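Local coordinates for protein Cys-Gly metallodipeptidase DUG1 (Saccharomyces cerevisiae, PDB 4G1P) that hydrolyses the dipeptide Cys-Gly as a zinc- or manganese-dependent M20 peptidase and is the catalytic component of the glutathione-degrading complex, at residues Gln10-Leu15 with Val149-Ala154. Numbering follows the deposited sequence.
Sequences QKIDSL and VDAFKA
Ile-12 and Ala-151 form the tight, buried part of this helix-helix contact. The CG1 branch of Ile-12 lies 3.5 Å from CB of Ala-151. That branch is anti to the carbonyl carbon (chi1 -75°), which brings CG1 to the methyl. Lys-11 stands over the same turn, its CB 3.7 Å from the carbonyl O of Ala-151. The short alanine side chain is consistent with the close backbones, CA of Lys-11 and CA of Ala-151 being 5.3 Å apart. The segment axes pass at 8.6 Å with a crossing angle of 111°.

The solvent side is looser. Here the Lys-11 chain bends at chi2 (-50°) and runs over Ala-154. Its CD is 4.0 Å from CB of Ala-154, and its CE is 3.8 Å from the carbonyl O of Ala-154. The aliphatic part of the lysine thus lies over Ala-154, at the end of the helix. Replacing Lys-11 by an alanine would probably leave CB and the carbonyl O of Ala-154 without the cover of CG, CD and CE. CD1 of Leu-15 touches both CA of Ala-151 and CB of Ala-154, 4.1 Å from each. Asp-150 borders this contact but spends its charge on Lys-153 and Arg-22, and Ser-56 also bonds to its carboxylate.

The contact is plain packing, away from the zinc site. It joins the N-terminal helix 5-14 to the C-terminal end of helix 135-154. Val-8 extends the apolar packing onto Ala-151 and Phe-152. Helix 458-477 meets both partners, through Lys-466 at Ile-12 and Ala-469 at Phe-152, while Val-149 packs on Phe-88 of strand 83-88.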
ATOM      1  N   GLN A  10     -44.061   7.304 -19.830  1.00 24.70           N
ATOM      2  CA  GLN A  10     -44.517   5.944 -20.040  1.00 23.15           C
ATOM      3  C   GLN A  10     -43.498   5.123 -20.825  1.00 23.96           C
ATOM      4  O   GLN A  10     -43.283   3.930 -20.555  1.00 19.47           O
ATOM      5  CB  GLN A  10     -45.845   5.945 -20.773  1.00 21.46           C
ATOM      6  CG  GLN A  10     -47.018   6.295 -19.903  1.00 25.35           C
ATOM      7  CD  GLN A  10     -48.300   6.390 -20.708  1.00 27.65           C
ATOM      8  OE1 GLN A  10     -48.321   6.032 -21.890  1.00 25.48           O
ATOM      9  NE2 GLN A  10     -49.380   6.860 -20.072  1.00 19.53           N
ATOM     10  N   LYS A  11     -42.881   5.755 -21.810  1.00 21.97           N
ATOM     11  CA  LYS A  11     -41.914   5.037 -22.612  1.00 22.24           C
ATOM     12  C   LYS A  11     -40.670   4.760 -21.788  1.00 22.33           C
ATOM     13  O   LYS A  11     -39.978   3.779 -22.017  1.00 21.97           O
ATOM     14  CB  LYS A  11     -41.580   5.807 -23.883  1.00 23.41           C
ATOM     15  CG  LYS A  11     -42.563   5.533 -25.006  1.00 29.34           C
ATOM     16  CD  LYS A  11     -42.755   4.038 -25.213  1.00 27.55           C
ATOM     17  CE  LYS A  11     -44.006   3.730 -26.033  1.00 30.41           C
ATOM     18  NZ  LYS A  11     -44.011   2.319 -26.529  1.00 35.04           N
ATOM     19  N   ILE A  12     -40.401   5.625 -20.816  1.00 21.84           N
ATOM     20  CA  ILE A  12     -39.240   5.452 -19.961  1.00 20.87           C
ATOM     21  C   ILE A  12     -39.409   4.190 -19.119  1.00 22.01           C
ATOM     22  O   ILE A  12     -38.457   3.440 -18.904  1.00 20.44           O
ATOM     23  CB  ILE A  12     -39.010   6.676 -19.072  1.00 19.78           C
ATOM     24  CG1 ILE A  12     -38.418   7.816 -19.898  1.00 19.42           C
ATOM     25  CG2 ILE A  12     -38.093   6.330 -17.917  1.00 18.08           C
ATOM     26  CD1 ILE A  12     -38.216   9.108 -19.127  1.00 17.95           C
ATOM     27  N   ASP A  13     -40.635   3.952 -18.666  1.00 20.32           N
ATOM     28  CA  ASP A  13     -40.961   2.723 -17.965  1.00 20.90           C
ATOM     29  C   ASP A  13     -40.861   1.504 -18.886  1.00 20.81           C
ATOM     30  O   ASP A  13     -40.271   0.490 -18.517  1.00 23.16           O
ATOM     31  CB  ASP A  13     -42.357   2.815 -17.353  1.00 21.29           C
ATOM     32  CG  ASP A  13     -42.407   3.728 -16.145  1.00 27.86           C
ATOM     33  OD1 ASP A  13     -41.341   3.983 -15.540  1.00 27.16           O
ATOM     34  OD2 ASP A  13     -43.519   4.175 -15.787  1.00 29.47           O
ATOM     35  N   SER A  14     -41.413   1.613 -20.088  1.00 16.89           N
ATOM     36  CA  SER A  14     -41.478   0.478 -21.003  1.00 19.62           C
ATOM     37  C   SER A  14     -40.108   0.052 -21.482  1.00 20.76           C
ATOM     38  O   SER A  14     -39.893  -1.113 -21.794  1.00 22.56           O
ATOM     39  CB  SER A  14     -42.316   0.824 -22.236  1.00 22.61           C
ATOM     40  OG  SER A  14     -43.599   1.275 -21.859  1.00 31.10           O
ATOM     41  N   LEU A  15     -39.197   1.011 -21.578  1.00 17.56           N
ATOM     42  CA  LEU A  15     -37.905   0.760 -22.170  1.00 18.11           C
ATOM     43  C   LEU A  15     -36.857   0.334 -21.130  1.00 21.08           C
ATOM     44  O   LEU A  15     -35.694   0.143 -21.467  1.00 20.08           O
ATOM     45  CB  LEU A  15     -37.435   1.991 -22.933  1.00 17.98           C
ATOM     46  CG  LEU A  15     -38.182   2.383 -24.206  1.00 19.96           C
ATOM     47  CD1 LEU A  15     -37.477   3.556 -24.874  1.00 18.69           C
ATOM     48  CD2 LEU A  15     -38.285   1.205 -25.155  1.00 22.37           C
ATOM     49  N   VAL A 149     -33.259  10.436 -24.718  1.00 17.98           N
ATOM     50  CA  VAL A 149     -33.436  10.668 -26.148  1.00 20.45           C
ATOM     51  C   VAL A 149     -34.247   9.525 -26.765  1.00 21.37           C
ATOM     52  O   VAL A 149     -35.155   9.753 -27.553  1.00 26.24           O
ATOM     53  CB  VAL A 149     -32.106  10.841 -26.889  1.00 18.18           C
ATOM     54  CG1 VAL A 149     -32.344  10.894 -28.373  1.00 19.42           C
ATOM     55  CG2 VAL A 149     -31.412  12.093 -26.436  1.00 16.33           C
ATOM     56  N   ASP A 150     -33.956   8.299 -26.360  1.00 18.76           N
ATOM     57  CA  ASP A 150     -34.676   7.160 -26.883  1.00 20.62           C
ATOM     58  C   ASP A 150     -36.157   7.224 -26.536  1.00 24.50           C
ATOM     59  O   ASP A 150     -37.004   6.863 -27.345  1.00 22.34           O
ATOM     60  CB  ASP A 150     -34.078   5.856 -26.363  1.00 17.30           C
ATOM     61  CG  ASP A 150     -32.803   5.488 -27.069  1.00 22.26           C
ATOM     62  OD1 ASP A 150     -32.541   6.071 -28.144  1.00 22.99           O
ATOM     63  OD2 ASP A 150     -32.068   4.616 -26.557  1.00 20.79           O
ATOM     64  N   ALA A 151     -36.467   7.676 -25.330  1.00 22.16           N
ATOM     65  CA  ALA A 151     -37.843   7.633 -24.871  1.00 20.37           C
ATOM     66  C   ALA A 151     -38.699   8.638 -25.633  1.00 25.93           C
ATOM     67  O   ALA A 151     -39.822   8.324 -26.013  1.00 26.57           O
ATOM     68  CB  ALA A 151     -37.914   7.883 -23.383  1.00 19.67           C
ATOM     69  N   PHE A 152     -38.169   9.842 -25.844  1.00 23.48           N
ATOM     70  CA  PHE A 152     -38.822  10.820 -26.701  1.00 26.61           C
ATOM     71  C   PHE A 152     -39.076  10.188 -28.066  1.00 30.35           C
ATOM     72  O   PHE A 152     -40.167  10.315 -28.633  1.00 29.78           O
ATOM     73  CB  PHE A 152     -37.977  12.099 -26.846  1.00 24.23           C
ATOM     74  CG  PHE A 152     -38.200  13.104 -25.749  1.00 23.95           C
ATOM     75  CD1 PHE A 152     -37.441  13.068 -24.588  1.00 22.48           C
ATOM     76  CD2 PHE A 152     -39.188  14.068 -25.868  1.00 24.29           C
ATOM     77  CE1 PHE A 152     -37.653  13.986 -23.564  1.00 23.69           C
ATOM     78  CE2 PHE A 152     -39.413  14.989 -24.849  1.00 23.86           C
ATOM     79  CZ  PHE A 152     -38.643  14.949 -23.696  1.00 27.30           C
ATOM     80  N   LYS A 153     -38.074   9.483 -28.577  1.00 26.55           N
ATOM     81  CA  LYS A 153     -38.191   8.867 -29.889  1.00 27.83           C
ATOM     82  C   LYS A 153     -39.315   7.832 -29.921  1.00 27.09           C
ATOM     83  O   LYS A 153     -40.190   7.891 -30.776  1.00 31.38           O
ATOM     84  CB  LYS A 153     -36.861   8.253 -30.315  1.00 28.55           C
ATOM     85  CG  LYS A 153     -36.352   8.759 -31.656  1.00 34.04           C
ATOM     86  CD  LYS A 153     -34.823   8.828 -31.689  1.00 29.71           C
ATOM     87  CE  LYS A 153     -34.211   7.522 -31.190  1.00 39.75           C
ATOM     88  NZ  LYS A 153     -32.777   7.658 -30.781  1.00 35.05           N
ATOM     89  N   ALA A 154     -39.310   6.908 -28.970  1.00 25.76           N
ATOM     90  CA  ALA A 154     -40.308   5.837 -28.922  1.00 24.61           C
ATOM     91  C   ALA A 154     -41.720   6.345 -28.640  1.00 29.78           C
ATOM     92  O   ALA A 154     -42.700   5.689 -28.983  1.00 28.63           O
ATOM     93  CB  ALA A 154     -39.923   4.795 -27.887  1.00 21.62           C
TER